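Local coordinates for 2-oxoglutarate (2OG) and Fe(II)-dependent oxygenase superfamily protein (Arabidopsis thaliana, PDB 6KWA) that probably oxidises the auxin indole-3-acetic acid to inactive 2-oxoindole-3-acetic acid, using 2-oxoglutarate and a metal-dependent oxygenase site, at residues D50-R54 with L102-Q108. Residues are numbered along the deposited sequence; the frame is centred on the assembly and turned at random.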
loop_
_atom_site.group_PDB
_atom_site.type_symbol
_atom_site.label_atom_id
_atom_site.label_comp_id
_atom_site.label_asym_id
_atom_site.label_seq_id
_atom_site.Cartn_x
_atom_site.Cartn_y
_atom_site.Cartn_z
ATOM N N ASP A 50 8.760 -13.827 -10.868
ATOM C CA ASP A 50 9.123 -15.223 -10.748
ATOM C C ASP A 50 8.187 -16.019 -9.818
ATOM O O ASP A 50 7.853 -17.174 -10.109
ATOM C CB ASP A 50 10.555 -15.371 -10.248
ATOM C CG ASP A 50 11.117 -16.753 -10.546
ATOM O OD1 ASP A 50 11.152 -17.100 -11.747
ATOM O OD2 ASP A 50 11.477 -17.505 -9.611
ATOM N N LEU A 51 7.801 -15.443 -8.678
ATOM C CA LEU A 51 6.898 -16.171 -7.784
ATOM C C LEU A 51 5.584 -16.486 -8.502
ATOM O O LEU A 51 5.024 -17.568 -8.317
ATOM C CB LEU A 51 6.637 -15.392 -6.487
ATOM C CG LEU A 51 7.877 -15.270 -5.603
ATOM C CD1 LEU A 51 7.606 -14.581 -4.276
ATOM C CD2 LEU A 51 8.494 -16.657 -5.362
ATOM N N PHE A 52 5.117 -15.577 -9.362
ATOM C CA PHE A 52 3.849 -15.808 -10.063
ATOM C C PHE A 52 3.931 -16.885 -11.151
ATOM O O PHE A 52 2.905 -17.359 -11.639
ATOM C CB PHE A 52 3.335 -14.514 -10.688
ATOM C CG PHE A 52 2.543 -13.657 -9.742
ATOM C CD1 PHE A 52 1.361 -14.138 -9.180
ATOM C CD2 PHE A 52 2.973 -12.378 -9.407
ATOM C CE1 PHE A 52 0.609 -13.355 -8.305
ATOM C CE2 PHE A 52 2.221 -11.589 -8.535
ATOM C CZ PHE A 52 1.037 -12.078 -7.989
ATOM N N GLN A 53 5.143 -17.272 -11.524
ATOM C CA GLN A 53 5.320 -18.350 -12.484
ATOM C C GLN A 53 5.464 -19.692 -11.790
ATOM O O GLN A 53 5.645 -20.708 -12.446
ATOM C CB GLN A 53 6.498 -18.043 -13.401
ATOM C CG GLN A 53 6.014 -17.163 -14.535
ATOM C CD GLN A 53 7.095 -16.379 -15.207
ATOM O OE1 GLN A 53 8.277 -16.544 -14.913
ATOM N NE2 GLN A 53 6.692 -15.453 -16.068
ATOM N N ARG A 54 5.359 -19.698 -10.464
ATOM C CA ARG A 54 5.412 -20.952 -9.715
ATOM C C ARG A 54 4.223 -21.818 -10.135
ATOM O O ARG A 54 3.200 -21.287 -10.592
ATOM C CB ARG A 54 5.363 -20.705 -8.203
ATOM C CG ARG A 54 6.665 -20.227 -7.575
ATOM C CD ARG A 54 7.759 -21.282 -7.614
ATOM N NE ARG A 54 8.862 -20.955 -6.709
ATOM C CZ ARG A 54 9.865 -20.137 -7.022
ATOM N NH1 ARG A 54 9.915 -19.577 -8.218
ATOM N NH2 ARG A 54 10.837 -19.899 -6.147
ATOM N N LEU A 102 6.131 -20.791 -1.075
ATOM C CA LEU A 102 6.297 -20.496 -2.498
ATOM C C LEU A 102 7.593 -21.046 -3.065
ATOM O O LEU A 102 7.928 -20.784 -4.239
ATOM C CB LEU A 102 6.242 -18.992 -2.734
ATOM C CG LEU A 102 4.880 -18.361 -2.966
ATOM C CD1 LEU A 102 4.173 -18.959 -4.166
ATOM C CD2 LEU A 102 4.050 -18.504 -1.724
ATOM N N GLU A 103 8.312 -21.795 -2.226
ATOM C CA GLU A 103 9.593 -22.390 -2.594
ATOM C C GLU A 103 10.485 -21.305 -3.138
ATOM O O GLU A 103 11.012 -21.392 -4.256
ATOM C CB GLU A 103 9.423 -23.505 -3.615
ATOM C CG GLU A 103 8.499 -24.580 -3.096
ATOM C CD GLU A 103 8.163 -25.630 -4.138
ATOM O OE1 GLU A 103 8.501 -25.430 -5.333
ATOM O OE2 GLU A 103 7.533 -26.640 -3.749
ATOM N N ALA A 104 10.623 -20.256 -2.345
ATOM C CA ALA A 104 11.517 -19.189 -2.708
ATOM C C ALA A 104 12.930 -19.754 -2.696
ATOM O O ALA A 104 13.294 -20.554 -1.831
ATOM C CB ALA A 104 11.387 -18.008 -1.741
ATOM N N SER A 105 13.717 -19.357 -3.678
ATOM C CA SER A 105 15.118 -19.639 -3.639
ATOM C C SER A 105 15.733 -18.927 -2.433
ATOM O O SER A 105 15.078 -18.096 -1.792
ATOM C CB SER A 105 15.752 -19.179 -4.941
ATOM O OG SER A 105 15.871 -17.767 -4.968
ATOM N N ALA A 106 16.991 -19.235 -2.135
ATOM C CA ALA A 106 17.712 -18.605 -1.034
ATOM C C ALA A 106 17.797 -17.087 -1.222
ATOM O O ALA A 106 17.593 -16.328 -0.285
ATOM C CB ALA A 106 19.130 -19.214 -0.893
ATOM N N ASP A 107 18.194 -16.679 -2.422
ATOM C CA ASP A 107 18.321 -15.282 -2.798
ATOM C C ASP A 107 16.995 -14.568 -2.661
ATOM O O ASP A 107 16.931 -13.450 -2.158
ATOM C CB ASP A 107 18.797 -15.149 -4.248
ATOM C CG ASP A 107 20.306 -15.242 -4.388
ATOM O OD1 ASP A 107 21.001 -15.562 -3.392
ATOM O OD2 ASP A 107 20.797 -14.989 -5.512
ATOM N N GLN A 108 15.946 -15.232 -3.136
ATOM C CA GLN A 108 14.611 -14.661 -3.130
ATOM C C GLN A 108 14.122 -14.485 -1.712
ATOM O O GLN A 108 13.411 -13.524 -1.395
ATOM C CB GLN A 108 13.656 -15.548 -3.887
ATOM C CG GLN A 108 13.690 -15.322 -5.368
ATOM C CD GLN A 108 13.050 -16.446 -6.139
ATOM O OE1 GLN A 108 12.569 -17.430 -5.558
ATOM N NE2 GLN A 108 12.962 -16.270 -7.445
#
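Arg54 lies against the backbone carbonyls of Leu102 and Glu103 with its guanidinium group. Arg54 NH2 meets Glu103 O in a contact modelled at 2.4 Å, too short to be taken at face value, and Arg54 NE makes a weak bond to Leu102 O. Glu103, with positive phi, closes the helix in a Schellman motif, and Arg54 meets the carbonyls at this helix end. The arginine chain bends at chi2 (-67°), which turns the guanidinium toward these carbonyls. Arg54 NH2 also donates to Gln108 OE1 at 3.1 Å, on a lone pair in the carbonyl plane. Ser105 N reaches the same oxygen from above that plane. Ser105 OG in turn accepts from Gln108 N, completing a capping box. Through the other branch of the amide, Gln108 NE2 donates to Asp50 OD2 at 2.9 Å. Arg54 NH1 forms a salt bridge to that oxygen from the opposite face of the carboxylate. With Gln108 cut back to alanine, Ser105 N and Asp50 OD2 would probably each lose a partner, and the Arg54 guanidinium one of its acceptors. This polar network is the tight part, with buried Leu51 CD2 over one guanidinium face. Leu51 CD2 and Leu102 CB make a looser apolar touch at 4.2 Å on the buried side. The solvent side is at exposed Glu103, whose carboxylate turns to a salt bridge with Arg61. The contact ties the end of helix 38-51 to the link between helices 92-101 and 106-133. Leu51 also packs on Phe98 of helix 92-101, and Leu102 on Leu84 of strand 81-87, at the edge of the larger sheet.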